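Iron Super-Oxide Dismutase (Plasmodium knowlesi, PDB 2AWP) catalyses the dismutation of superoxide radicals to hydrogen peroxide and oxygen, probably at an iron ion, as a member of the iron/manganese superoxide dismutase family. Local coordinates at residues F26-N29 and K30-G34. Residues are numbered along the deposited sequence; the frame is centred on the assembly and turned at random.
Sequences FHYN and KHHAG
Phe-26 O takes two backbone N-H groups at the point where helix 21-43 widens into a pi-type turn. Lys-30 N reaches it from above the carbonyl plane with a bent bond (2.9 Å, N-H...O 133°), and His-31 N, at 2.9 Å, lies almost in line with C=O. The next two links join residues five apart, as in a pi-type turn: His-32 N binds His-27 O at 2.9 Å and Ala-33 N binds Tyr-28 O at 3.1 Å. Lys-30 CB lies 3.0 Å from Phe-26 O; CG then passes 4.0 Å from Phe-26 CD1, a bend at chi2 (-59°) swings CD to 3.7 Å from Asn-29 O, CE passes the same carbonyl more loosely and NZ leads away. His-32 CB is close to Tyr-28 O, and its ND1 lies 3.7 Å from Tyr-28 CD1, the two rings nearly perpendicular (85°). His-32 ND1 is hydrogen-bonded to Trp-78 NE1, and Tyr-28 OH to the carbonyl of Pro-6. His-31 NE2 is hydrogen-bonded to the hydroxyl of Tyr-165 of the second subunit. His-27, a probable iron ligand with Asp-158, is followed one turn later by His-31, stacked on likely ligand His-162, and His-32, whose ring meets that of likely ligand His-74; His-31 thus joins the probable iron site to the second subunit.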
ATOM      1  N   PHE A  26      -3.060  -2.171  16.467  1.00  8.45           N
ATOM      2  CA  PHE A  26      -3.506  -1.395  15.294  1.00  9.56           C
ATOM      3  C   PHE A  26      -4.068  -2.268  14.149  1.00  9.13           C
ATOM      4  O   PHE A  26      -5.133  -1.987  13.590  1.00 10.01           O
ATOM      5  CB  PHE A  26      -2.383  -0.451  14.795  1.00  8.96           C
ATOM      6  CG  PHE A  26      -2.132   0.733  15.693  1.00  8.58           C
ATOM      7  CD1 PHE A  26      -2.902   1.878  15.584  1.00  8.54           C
ATOM      8  CD2 PHE A  26      -1.147   0.684  16.686  1.00 11.39           C
ATOM      9  CE1 PHE A  26      -2.699   2.984  16.443  1.00 10.38           C
ATOM     10  CE2 PHE A  26      -0.925   1.783  17.566  1.00 11.40           C
ATOM     11  CZ  PHE A  26      -1.703   2.945  17.437  1.00  9.40           C
ATOM     12  N   HIS A  27      -3.363  -3.348  13.842  1.00  9.42           N
ATOM     13  CA  HIS A  27      -3.656  -4.164  12.683  1.00  8.94           C
ATOM     14  C   HIS A  27      -4.990  -4.879  12.879  1.00  9.32           C
ATOM     15  O   HIS A  27      -5.867  -4.801  12.007  1.00  8.55           O
ATOM     16  CB  HIS A  27      -2.514  -5.154  12.478  1.00  8.93           C
ATOM     17  CG  HIS A  27      -2.391  -5.685  11.081  1.00  8.27           C
ATOM     18  ND1 HIS A  27      -1.314  -6.443  10.682  1.00  8.53           N
ATOM     19  CD2 HIS A  27      -3.188  -5.568   9.991  1.00  7.14           C
ATOM     20  CE1 HIS A  27      -1.462  -6.799   9.422  1.00  5.57           C
ATOM     21  NE2 HIS A  27      -2.593  -6.295   8.990  1.00  5.96           N
ATOM     22  N   TYR A  28      -5.174  -5.485  14.050  1.00  8.90           N
ATOM     23  CA  TYR A  28      -6.435  -6.195  14.345  1.00 10.15           C
ATOM     24  C   TYR A  28      -7.578  -5.278  14.819  1.00 10.36           C
ATOM     25  O   TYR A  28      -8.668  -5.302  14.256  1.00 10.58           O
ATOM     26  CB  TYR A  28      -6.198  -7.332  15.351  1.00 10.12           C
ATOM     27  CG  TYR A  28      -7.456  -8.094  15.718  1.00 11.23           C
ATOM     28  CD1 TYR A  28      -8.057  -8.958  14.799  1.00 10.66           C
ATOM     29  CD2 TYR A  28      -8.064  -7.917  16.977  1.00 10.33           C
ATOM     30  CE1 TYR A  28      -9.236  -9.691  15.129  1.00 13.09           C
ATOM     31  CE2 TYR A  28      -9.240  -8.626  17.317  1.00 11.85           C
ATOM     32  CZ  TYR A  28      -9.810  -9.514  16.395  1.00 11.83           C
ATOM     33  OH  TYR A  28     -10.969 -10.214  16.718  1.00 13.55           O
ATOM     34  N   ASN A  29      -7.325  -4.471  15.845  1.00 11.21           N
ATOM     35  CA  ASN A  29      -8.389  -3.650  16.450  1.00 10.68           C
ATOM     36  C   ASN A  29      -8.725  -2.383  15.667  1.00  9.81           C
ATOM     37  O   ASN A  29      -9.829  -1.854  15.792  1.00  9.25           O
ATOM     38  CB  ASN A  29      -8.058  -3.312  17.923  1.00 11.61           C
ATOM     39  CG  ASN A  29      -8.159  -4.527  18.852  1.00 12.22           C
ATOM     40  OD1 ASN A  29      -9.130  -5.301  18.825  1.00 13.61           O
ATOM     41  ND2 ASN A  29      -7.140  -4.693  19.702  1.00 12.31           N
ATOM     42  N   LYS A  30      -7.799  -1.903  14.834  1.00  8.28           N
ATOM     43  CA  LYS A  30      -8.086  -0.742  13.990  1.00  7.71           C
ATOM     44  C   LYS A  30      -8.369  -1.099  12.507  1.00  6.61           C
ATOM     45  O   LYS A  30      -9.485  -0.930  12.031  1.00  6.41           O
ATOM     46  CB  LYS A  30      -6.989   0.320  14.141  1.00  6.80           C
ATOM     47  CG  LYS A  30      -6.715   0.749  15.579  1.00 10.95           C
ATOM     48  CD  LYS A  30      -7.965   1.347  16.289  1.00 11.47           C
ATOM     49  CE  LYS A  30      -7.852   1.105  17.815  1.00 15.23           C
ATOM     50  NZ  LYS A  30      -8.913   1.812  18.603  1.00 12.85           N
ATOM     51  N   HIS A  31      -7.358  -1.593  11.785  1.00  7.27           N
ATOM     52  CA  HIS A  31      -7.527  -1.992  10.386  1.00  6.54           C
ATOM     53  C   HIS A  31      -8.590  -3.066  10.171  1.00  6.71           C
ATOM     54  O   HIS A  31      -9.586  -2.824   9.472  1.00  6.52           O
ATOM     55  CB  HIS A  31      -6.161  -2.391   9.740  1.00  6.59           C
ATOM     56  CG  HIS A  31      -5.197  -1.243   9.619  1.00  8.37           C
ATOM     57  ND1 HIS A  31      -5.307  -0.274   8.637  1.00  7.14           N
ATOM     58  CD2 HIS A  31      -4.125  -0.891  10.374  1.00  9.04           C
ATOM     59  CE1 HIS A  31      -4.308   0.585   8.755  1.00 10.36           C
ATOM     60  NE2 HIS A  31      -3.576   0.235   9.798  1.00  9.44           N
ATOM     61  N   HIS A  32      -8.412  -4.232  10.793  1.00  6.49           N
ATOM     62  CA  HIS A  32      -9.279  -5.395  10.559  1.00  6.82           C
ATOM     63  C   HIS A  32     -10.723  -5.081  11.027  1.00  7.46           C
ATOM     64  O   HIS A  32     -11.720  -5.268  10.289  1.00  5.87           O
ATOM     65  CB  HIS A  32      -8.699  -6.643  11.275  1.00  6.55           C
ATOM     66  CG  HIS A  32      -9.234  -7.958  10.761  1.00  7.06           C
ATOM     67  ND1 HIS A  32      -8.739  -9.175  11.184  1.00  7.56           N
ATOM     68  CD2 HIS A  32     -10.238  -8.240   9.891  1.00  5.46           C
ATOM     69  CE1 HIS A  32      -9.408 -10.148  10.587  1.00  6.60           C
ATOM     70  NE2 HIS A  32     -10.324  -9.607   9.803  1.00  8.28           N
ATOM     71  N   ALA A  33     -10.829  -4.544  12.237  1.00  7.47           N
ATOM     72  CA  ALA A  33     -12.149  -4.159  12.768  1.00  8.21           C
ATOM     73  C   ALA A  33     -12.835  -3.159  11.839  1.00  8.10           C
ATOM     74  O   ALA A  33     -14.049  -3.245  11.594  1.00  8.75           O
ATOM     75  CB  ALA A  33     -11.995  -3.574  14.179  1.00  7.33           C
ATOM     76  N   GLY A  34     -12.036  -2.209  11.340  1.00  8.38           N
ATOM     77  CA  GLY A  34     -12.451  -1.185  10.397  1.00  8.93           C
ATOM     78  C   GLY A  34     -13.048  -1.691   9.096  1.00  9.98           C
ATOM     79  O   GLY A  34     -14.013  -1.091   8.585  1.00  8.90           O
TER